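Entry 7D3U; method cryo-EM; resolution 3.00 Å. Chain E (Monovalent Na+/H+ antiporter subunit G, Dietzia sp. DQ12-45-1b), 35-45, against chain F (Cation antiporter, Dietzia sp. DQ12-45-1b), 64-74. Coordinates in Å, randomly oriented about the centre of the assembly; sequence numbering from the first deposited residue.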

# COMPACT_ATOMS: atom_id res chain seq x y z
N LEU E 35 49.17 -11.65 -10.05
CA LEU E 35 48.51 -10.97 -8.95
C LEU E 35 49.48 -10.68 -7.82
O LEU E 35 49.32 -9.68 -7.11
CB LEU E 35 47.34 -11.81 -8.43
CG LEU E 35 46.46 -11.26 -7.30
CD1 LEU E 35 45.07 -11.80 -7.45
CD2 LEU E 35 47.00 -11.64 -5.93
N TYR E 36 50.48 -11.54 -7.64
CA TYR E 36 51.42 -11.38 -6.53
C TYR E 36 52.44 -10.30 -6.83
O TYR E 36 52.88 -9.59 -5.92
CB TYR E 36 52.09 -12.72 -6.24
CG TYR E 36 51.10 -13.85 -6.20
CD1 TYR E 36 50.30 -14.07 -5.08
CD2 TYR E 36 50.95 -14.70 -7.28
CE1 TYR E 36 49.39 -15.10 -5.05
CE2 TYR E 36 50.04 -15.74 -7.25
CZ TYR E 36 49.27 -15.93 -6.13
OH TYR E 36 48.36 -16.96 -6.10
N VAL E 37 52.85 -10.16 -8.10
CA VAL E 37 53.67 -9.02 -8.49
C VAL E 37 52.89 -7.73 -8.30
O VAL E 37 53.41 -6.73 -7.78
CB VAL E 37 54.16 -9.18 -9.93
CG1 VAL E 37 55.00 -7.99 -10.34
CG2 VAL E 37 54.95 -10.47 -10.08
N ARG E 38 51.62 -7.73 -8.70
CA ARG E 38 50.78 -6.55 -8.53
C ARG E 38 50.65 -6.17 -7.06
O ARG E 38 50.79 -5.00 -6.70
CB ARG E 38 49.40 -6.80 -9.14
CG ARG E 38 49.31 -6.49 -10.62
CD ARG E 38 48.03 -7.05 -11.21
NE ARG E 38 48.12 -7.14 -12.67
CZ ARG E 38 47.52 -8.08 -13.39
NH1 ARG E 38 46.78 -9.01 -12.80
NH2 ARG E 38 47.65 -8.08 -14.71
N SER E 39 50.40 -7.16 -6.20
CA SER E 39 50.25 -6.87 -4.78
C SER E 39 51.57 -6.44 -4.16
O SER E 39 51.60 -5.57 -3.29
CB SER E 39 49.69 -8.09 -4.05
OG SER E 39 48.45 -8.49 -4.61
N SER E 40 52.68 -7.03 -4.60
CA SER E 40 53.99 -6.64 -4.09
C SER E 40 54.33 -5.21 -4.47
O SER E 40 54.99 -4.50 -3.70
CB SER E 40 55.06 -7.59 -4.60
OG SER E 40 55.23 -7.46 -6.00
N ALA E 41 53.89 -4.76 -5.64
CA ALA E 41 54.11 -3.37 -6.02
C ALA E 41 53.15 -2.44 -5.29
O ALA E 41 53.53 -1.34 -4.88
CB ALA E 41 53.97 -3.20 -7.53
N ILE E 42 51.89 -2.86 -5.12
CA ILE E 42 50.89 -2.00 -4.51
C ILE E 42 51.19 -1.78 -3.03
O ILE E 42 51.08 -0.66 -2.53
CB ILE E 42 49.48 -2.59 -4.72
CG1 ILE E 42 49.05 -2.41 -6.17
CG2 ILE E 42 48.48 -1.92 -3.79
CD1 ILE E 42 49.24 -1.02 -6.70
N GLY E 43 51.57 -2.84 -2.31
CA GLY E 43 51.87 -2.70 -0.90
C GLY E 43 52.88 -1.61 -0.60
O GLY E 43 52.84 -1.00 0.46
N ALA E 44 53.79 -1.35 -1.54
CA ALA E 44 54.75 -0.27 -1.38
C ALA E 44 54.23 1.05 -1.95
O ALA E 44 54.38 2.10 -1.32
CB ALA E 44 56.07 -0.63 -2.05
N ALA E 45 53.60 1.01 -3.13
CA ALA E 45 53.18 2.25 -3.78
C ALA E 45 52.06 2.93 -3.01
O ALA E 45 52.17 4.11 -2.65
CB ALA E 45 52.75 1.96 -5.21
N ILE F 64 58.63 -6.47 5.09
CA ILE F 64 58.94 -7.18 3.85
C ILE F 64 58.01 -6.72 2.73
O ILE F 64 58.43 -6.53 1.59
CB ILE F 64 58.85 -8.70 4.07
CG1 ILE F 64 60.02 -9.19 4.91
CG2 ILE F 64 58.82 -9.43 2.74
CD1 ILE F 64 60.17 -10.69 4.92
N THR F 65 56.72 -6.53 3.05
CA THR F 65 55.77 -6.10 2.04
C THR F 65 56.07 -4.69 1.55
O THR F 65 56.07 -4.42 0.35
CB THR F 65 54.35 -6.18 2.59
OG1 THR F 65 54.03 -7.55 2.87
CG2 THR F 65 53.35 -5.64 1.58
N LEU F 66 56.33 -3.77 2.49
CA LEU F 66 56.62 -2.39 2.11
C LEU F 66 57.91 -2.26 1.30
O LEU F 66 58.07 -1.27 0.58
CB LEU F 66 56.70 -1.51 3.36
CG LEU F 66 55.40 -1.41 4.16
CD1 LEU F 66 55.67 -0.86 5.54
CD2 LEU F 66 54.39 -0.55 3.42
N THR F 67 58.81 -3.23 1.39
CA THR F 67 59.96 -3.25 0.51
C THR F 67 59.49 -3.40 -0.93
O THR F 67 58.63 -4.23 -1.22
CB THR F 67 60.91 -4.39 0.89
OG1 THR F 67 61.04 -4.45 2.31
CG2 THR F 67 62.28 -4.19 0.27
N PRO F 68 60.04 -2.61 -1.87
CA PRO F 68 59.49 -2.60 -3.23
C PRO F 68 59.76 -3.85 -4.04
O PRO F 68 59.41 -3.89 -5.23
CB PRO F 68 60.19 -1.39 -3.88
CG PRO F 68 60.72 -0.59 -2.74
CD PRO F 68 61.06 -1.57 -1.68
N GLY F 69 60.37 -4.88 -3.47
CA GLY F 69 60.70 -6.05 -4.26
C GLY F 69 60.19 -7.37 -3.71
O GLY F 69 60.44 -8.42 -4.29
N THR F 70 59.47 -7.33 -2.59
CA THR F 70 59.00 -8.54 -1.94
C THR F 70 57.56 -8.35 -1.49
O THR F 70 56.97 -7.28 -1.67
CB THR F 70 59.89 -8.91 -0.74
OG1 THR F 70 60.03 -7.78 0.12
CG2 THR F 70 61.26 -9.36 -1.21
N LEU F 71 57.00 -9.41 -0.91
CA LEU F 71 55.65 -9.41 -0.37
C LEU F 71 55.47 -10.68 0.44
O LEU F 71 55.88 -11.76 0.01
CB LEU F 71 54.60 -9.35 -1.49
CG LEU F 71 53.22 -9.92 -1.19
CD1 LEU F 71 52.46 -9.01 -0.24
CD2 LEU F 71 52.44 -10.10 -2.48
N THR F 72 54.85 -10.55 1.61
CA THR F 72 54.63 -11.68 2.51
C THR F 72 53.20 -12.17 2.35
O THR F 72 52.25 -11.44 2.67
CB THR F 72 54.89 -11.30 3.96
OG1 THR F 72 56.24 -10.83 4.10
CG2 THR F 72 54.69 -12.50 4.86
N LEU F 73 53.04 -13.40 1.87
CA LEU F 73 51.70 -13.93 1.63
C LEU F 73 51.02 -14.31 2.94
O LEU F 73 49.89 -13.89 3.21
CB LEU F 73 51.77 -15.13 0.69
CG LEU F 73 51.49 -14.82 -0.78
CD1 LEU F 73 52.49 -13.82 -1.32
CD2 LEU F 73 51.53 -16.09 -1.60
N GLY F 74 51.69 -15.10 3.77
CA GLY F 74 51.10 -15.51 5.03
C GLY F 74 52.15 -16.01 5.99
O GLY F 74 53.35 -16.04 5.68

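What does the end of the chain F helix offer to chain E? Helix 64-66 closes beside the later residues of the chain E stretch, where Gly E43 and Ala E44 leave room for it. Thr F65 places its methyl CG2 4.1 Å from Gly E43 CA. A CB on Gly E43 would point toward chain F and would lie only 2.7 Å from Thr F65 CG2, so the close approach depends on the bare glycine. Leu F66 sends its CA-to-CB bond away from chain E, yet the end of its side chain comes back: Leu F66 CD2 lies 3.4 Å from Gly E43 O, a van der Waals contact between a methyl and a carbonyl. The backbones are close here as well, with Ala E44 CA 4.5 Å from Leu F66 CA.

How does chain F turn from helix to strand while keeping touch with chain E? Thr F67 is the first residue to leave helical geometry, and its CA-to-CB bond points away from chain E. The small methyl of Ala E44 fits against the turn, with Ala E44 CB 3.4 Å from Leu F66 O and 4.1 Å from Pro F68 CA. Within chain F, Thr F70 OG1 donates a hydrogen bond to Ile F64 O at 2.5 Å, tying the start of the strand to the helix. A weak bond from Thr F70 N to Thr F67 O, 3.5 Å long, also spans the turn.

Which residues meet where the strand crosses the helix? Strand 70-74 runs across the chain E helix at 108°, the axes approaching to 7.3 Å, so the contact is a crossing and not a long side-by-side alignment. Ser E40 sits beside its first residues: Ser E40 CB is 3.5 Å from Thr F70 O and 3.6 Å from Leu F71 CB. The CA-to-CB bond of Thr F70 itself points away from chain E, and the residue meets the helix through its backbone. Leu F71, by contrast, points toward the helix and reaches along it, its CD2 lying 3.5 Å from Tyr E36 O and 3.8 Å from Ser E39 CB. The hydroxyl of Ser E39 is used within its own helix, Ser E39 OG donating to Leu E35 O at 2.9 Å, while its CB meets the leucine methyl.

What finishes the contact, and what holds it together? Thr F72 lies out of reach of chain E, as expected from the alternation of a strand, while its backbone makes a weak bond to the helix end of its own chain, Thr F72 N to Thr F65 OG1 at 3.4 Å. Leu F73 points toward chain E again and packs obliquely against the Tyr E36 ring, Leu F73 CD2 lying 4.2 Å from Tyr E36 CE1. The tyrosine hydroxyl is hydrogen-bonded elsewhere in the structure. No hydrogen bond joins the two stretches; their 424 Å² of buried surface rests on close packing, with small residues on the helix accommodating the chain F backbone and leucines.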